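Local coordinates for putative N-acetylmuramoyl-L-alanine amidase,autolysin cwp6 (Peptoclostridium difficile, PDB 5J72), which probably hydrolyses the amide bond between N-acetylmuramic acid and L-alanine in peptidoglycan, as a zinc-binding cell-wall protein carrying CWB2 cell wall-anchoring repeats, at residues F37-M42 with K65-L70. Sequence-based numbering, arbitrary orientation.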
ATOM      1  N   PHE A  37     -25.144 -20.717 -10.123  1.00 14.61           N
ATOM      2  CA  PHE A  37     -24.038 -20.623 -11.094  1.00 14.72           C
ATOM      3  C   PHE A  37     -23.562 -22.033 -11.391  1.00 16.86           C
ATOM      4  O   PHE A  37     -23.806 -22.934 -10.579  1.00 17.18           O
ATOM      5  CB  PHE A  37     -22.819 -19.922 -10.421  1.00 15.77           C
ATOM      6  CG  PHE A  37     -23.139 -18.547  -9.852  1.00 17.74           C
ATOM      7  CD1 PHE A  37     -23.569 -18.402  -8.544  1.00 21.94           C
ATOM      8  CD2 PHE A  37     -23.003 -17.421 -10.616  1.00 18.63           C
ATOM      9  CE1 PHE A  37     -23.844 -17.134  -8.011  1.00 21.28           C
ATOM     10  CE2 PHE A  37     -23.284 -16.138 -10.084  1.00 16.66           C
ATOM     11  CZ  PHE A  37     -23.696 -16.025  -8.791  1.00 16.56           C
ATOM     12  N   MET A  38     -22.821 -22.224 -12.508  1.00 16.65           N
ATOM     13  CA  MET A  38     -22.229 -23.537 -12.749  1.00 17.50           C
ATOM     14  C   MET A  38     -20.850 -23.333 -13.279  1.00 17.38           C
ATOM     15  O   MET A  38     -20.600 -22.362 -14.012  1.00 17.81           O
ATOM     16  CB  MET A  38     -22.953 -24.352 -13.878  1.00 17.71           C
ATOM     17  CG  MET A  38     -24.382 -24.759 -13.501  0.68 24.17           C
ATOM     18  SD  MET A  38     -24.480 -26.191 -12.354  0.68 22.27           S
ATOM     19  CE  MET A  38     -24.001 -27.576 -13.477  0.68 21.13           C
ATOM     20  N   CYS A  39     -19.943 -24.237 -12.910  1.00 17.01           N
ATOM     21  CA  CYS A  39     -18.628 -24.234 -13.528  1.00 17.72           C
ATOM     22  C   CYS A  39     -18.538 -25.726 -14.080  1.00 19.39           C
ATOM     23  O   CYS A  39     -18.414 -26.648 -13.276  1.00 17.32           O
ATOM     24  CB  CYS A  39     -17.528 -23.936 -12.509  1.00 18.61           C
ATOM     25  SG  CYS A  39     -15.858 -24.069 -13.253  1.00 20.06           S
ATOM     26  N   TYR A  40     -18.629 -25.901 -15.418  1.00 19.06           N
ATOM     27  CA  TYR A  40     -18.701 -27.234 -16.080  1.00 19.67           C
ATOM     28  C   TYR A  40     -19.916 -27.930 -15.463  1.00 21.82           C
ATOM     29  O   TYR A  40     -21.011 -27.369 -15.586  1.00 21.98           O
ATOM     30  CB  TYR A  40     -17.374 -27.995 -15.854  1.00 18.60           C
ATOM     31  CG  TYR A  40     -17.290 -29.198 -16.747  1.00 22.01           C
ATOM     32  CD1 TYR A  40     -17.488 -29.086 -18.118  1.00 27.40           C
ATOM     33  CD2 TYR A  40     -17.033 -30.465 -16.221  1.00 27.35           C
ATOM     34  CE1 TYR A  40     -17.431 -30.207 -18.949  1.00 28.50           C
ATOM     35  CE2 TYR A  40     -16.979 -31.587 -17.043  1.00 26.21           C
ATOM     36  CZ  TYR A  40     -17.170 -31.450 -18.405  1.00 32.73           C
ATOM     37  OH  TYR A  40     -17.043 -32.567 -19.224  1.00 37.21           O
ATOM     38  N   ASP A  41     -19.775 -29.057 -14.773  1.00 19.23           N
ATOM     39  CA  ASP A  41     -20.965 -29.702 -14.205  1.00 20.97           C
ATOM     40  C   ASP A  41     -21.151 -29.477 -12.720  1.00 23.82           C
ATOM     41  O   ASP A  41     -21.952 -30.154 -12.076  1.00 23.07           O
ATOM     42  CB  ASP A  41     -20.893 -31.211 -14.506  1.00 23.67           C
ATOM     43  CG  ASP A  41     -19.740 -31.908 -13.856  1.00 31.26           C
ATOM     44  OD1 ASP A  41     -18.814 -31.214 -13.359  1.00 28.92           O
ATOM     45  OD2 ASP A  41     -19.755 -33.177 -13.823  1.00 36.63           O
ATOM     46  N   MET A  42     -20.433 -28.491 -12.116  1.00 21.34           N
ATOM     47  CA  MET A  42     -20.566 -28.303 -10.668  1.00 15.93           C
ATOM     48  C   MET A  42     -21.379 -27.020 -10.349  1.00 19.15           C
ATOM     49  O   MET A  42     -21.083 -25.971 -10.869  1.00 17.86           O
ATOM     50  CB  MET A  42     -19.144 -28.148 -10.043  1.00 19.01           C
ATOM     51  CG  MET A  42     -19.193 -27.876  -8.545  1.00 23.05           C
ATOM     52  SD  MET A  42     -17.484 -27.886  -7.926  1.00 26.62           S
ATOM     53  CE  MET A  42     -17.166 -29.683  -7.765  1.00 30.67           C
ATOM     54  N   LYS A  65     -16.535 -24.250  -3.365  1.00 18.59           N
ATOM     55  CA  LYS A  65     -16.565 -25.476  -4.187  1.00 19.21           C
ATOM     56  C   LYS A  65     -15.331 -25.484  -5.079  1.00 21.52           C
ATOM     57  O   LYS A  65     -14.958 -24.452  -5.631  1.00 19.58           O
ATOM     58  CB  LYS A  65     -17.838 -25.513  -5.079  1.00 22.98           C
ATOM     59  CG  LYS A  65     -19.188 -25.511  -4.310  1.00 33.33           C
ATOM     60  CD  LYS A  65     -19.458 -26.774  -3.549  1.00 43.15           C
ATOM     61  CE  LYS A  65     -19.761 -27.960  -4.451  1.00 54.35           C
ATOM     62  NZ  LYS A  65     -21.057 -27.802  -5.196  1.00 60.66           N
ATOM     63  N   ASP A  66     -14.679 -26.652  -5.234  1.00 17.93           N
ATOM     64  CA  ASP A  66     -13.475 -26.766  -6.044  1.00 16.50           C
ATOM     65  C   ASP A  66     -13.817 -27.531  -7.318  1.00 20.38           C
ATOM     66  O   ASP A  66     -14.011 -28.737  -7.290  1.00 19.49           O
ATOM     67  CB  ASP A  66     -12.384 -27.458  -5.220  1.00 17.97           C
ATOM     68  CG  ASP A  66     -11.006 -26.900  -5.502  1.00 24.12           C
ATOM     69  OD1 ASP A  66     -10.876 -26.030  -6.381  1.00 22.46           O
ATOM     70  OD2 ASP A  66     -10.056 -27.367  -4.891  1.00 26.09           O
ATOM     71  N   PRO A  67     -13.872 -26.871  -8.477  1.00 20.07           N
ATOM     72  CA  PRO A  67     -14.238 -27.549  -9.721  1.00 21.24           C
ATOM     73  C   PRO A  67     -13.203 -28.520 -10.278  1.00 18.31           C
ATOM     74  O   PRO A  67     -12.018 -28.240 -10.274  1.00 20.16           O
ATOM     75  CB  PRO A  67     -14.565 -26.362 -10.651  1.00 22.82           C
ATOM     76  CG  PRO A  67     -13.540 -25.311 -10.194  1.00 26.61           C
ATOM     77  CD  PRO A  67     -13.613 -25.418  -8.694  1.00 25.29           C
ATOM     78  N   GLU A  68     -13.698 -29.674 -10.757  1.00 18.63           N
ATOM     79  CA  GLU A  68     -12.810 -30.709 -11.325  1.00 16.02           C
ATOM     80  C   GLU A  68     -12.245 -30.275 -12.671  1.00 15.30           C
ATOM     81  O   GLU A  68     -11.150 -30.709 -13.069  1.00 18.15           O
ATOM     82  CB  GLU A  68     -13.586 -32.030 -11.545  1.00 19.27           C
ATOM     83  CG  GLU A  68     -14.086 -32.602 -10.209  1.00 20.68           C
ATOM     84  CD  GLU A  68     -12.961 -33.098  -9.298  1.00 24.12           C
ATOM     85  OE1 GLU A  68     -11.790 -33.214  -9.712  1.00 20.62           O
ATOM     86  OE2 GLU A  68     -13.256 -33.396  -8.125  1.00 21.55           O
ATOM     87  N   TYR A  69     -12.998 -29.401 -13.369  1.00 17.18           N
ATOM     88  CA  TYR A  69     -12.540 -28.978 -14.698  1.00 15.36           C
ATOM     89  C   TYR A  69     -13.157 -27.610 -14.950  1.00 14.44           C
ATOM     90  O   TYR A  69     -14.320 -27.390 -14.542  1.00 16.03           O
ATOM     91  CB  TYR A  69     -13.059 -30.002 -15.773  1.00 18.37           C
ATOM     92  CG  TYR A  69     -12.756 -29.642 -17.217  1.00 19.35           C
ATOM     93  CD1 TYR A  69     -11.459 -29.400 -17.640  1.00 22.41           C
ATOM     94  CD2 TYR A  69     -13.789 -29.559 -18.171  1.00 17.92           C
ATOM     95  CE1 TYR A  69     -11.183 -29.071 -18.961  1.00 24.97           C
ATOM     96  CE2 TYR A  69     -13.513 -29.248 -19.493  1.00 24.65           C
ATOM     97  CZ  TYR A  69     -12.216 -28.999 -19.876  1.00 25.15           C
ATOM     98  OH  TYR A  69     -11.956 -28.664 -21.176  1.00 29.38           O
ATOM     99  N   LEU A  70     -12.368 -26.740 -15.637  1.00 15.36           N
ATOM    100  CA  LEU A  70     -12.720 -25.318 -15.894  1.00 14.39           C
ATOM    101  C   LEU A  70     -12.665 -24.551 -14.563  1.00 17.53           C
ATOM    102  O   LEU A  70     -12.575 -25.122 -13.465  1.00 15.84           O
ATOM    103  CB  LEU A  70     -14.115 -25.089 -16.559  1.00 13.60           C
ATOM    104  CG  LEU A  70     -14.338 -25.928 -17.813  1.00 20.90           C
ATOM    105  CD1 LEU A  70     -15.671 -25.616 -18.549  1.00 20.57           C
ATOM    106  CD2 LEU A  70     -13.183 -25.605 -18.713  1.00 20.40           C
TER
HETATM  107  O   HOH W   1     -16.213 -28.422 -12.703  1.00 27.25           O
HETATM  108  O   HOH W   2     -16.547 -30.392 -10.996  1.00 32.67           O
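A beta hairpin with a two-residue loop, closed by a type II' turn from Cys39 to Met42, leans against the loop that links strands 56-63 and 72-82 in the N-terminal domain. Cys39 and Met42 pair through both of their backbone hydrogen bonds, so Tyr40 and Asp41 form the tip of the hairpin joining strands 30-39 and 42-51. No direct hydrogen bond joins hairpin and loop; they meet through apolar contacts, a ring pair and bridging waters. At the exposed end, Tyr40 has CG anti to its backbone N (chi1 -167°) and offers a ring face to Tyr69, also anti at chi1. The Tyr69 edge stands on that face in a T-shaped stack, planes at 90° and centroids 5.0 Å apart, with Tyr69 CD2 over the middle of the Tyr40 ring. Leu70 adds a second bump, its CD1 methyl lying 3.9 Å from Tyr40 CD1, while its CD2 sits over one face of the Tyr69 ring, offset toward the rim. Deeper in, the buried thiol of Cys39 fills the hollow between Pro67 and Leu70: SG comes to 3.7 Å from Pro67 CB and also meets Leu70 CB and O. Trp73 of strand 72-82 also packs on Cys39. Met42 extends straight through chi2, then bends at chi3 (-80°), laying SD against Lys65 CB and Pro67 CA and bringing CE to 3.3 Å from Asp66 O. Lys65, bent at chi2, chi3 and chi4, curls back beside Met42 CG, and its NZ is held by the carbonyl of Pro43. Two waters bridge hairpin and loop. One takes the Glu68 N-H and gives a weak bond to Asp41 OD1; the other links backbone to backbone, donating to both Cys39 O, at 2.9 Å, and Tyr69 O, at 2.8 Å.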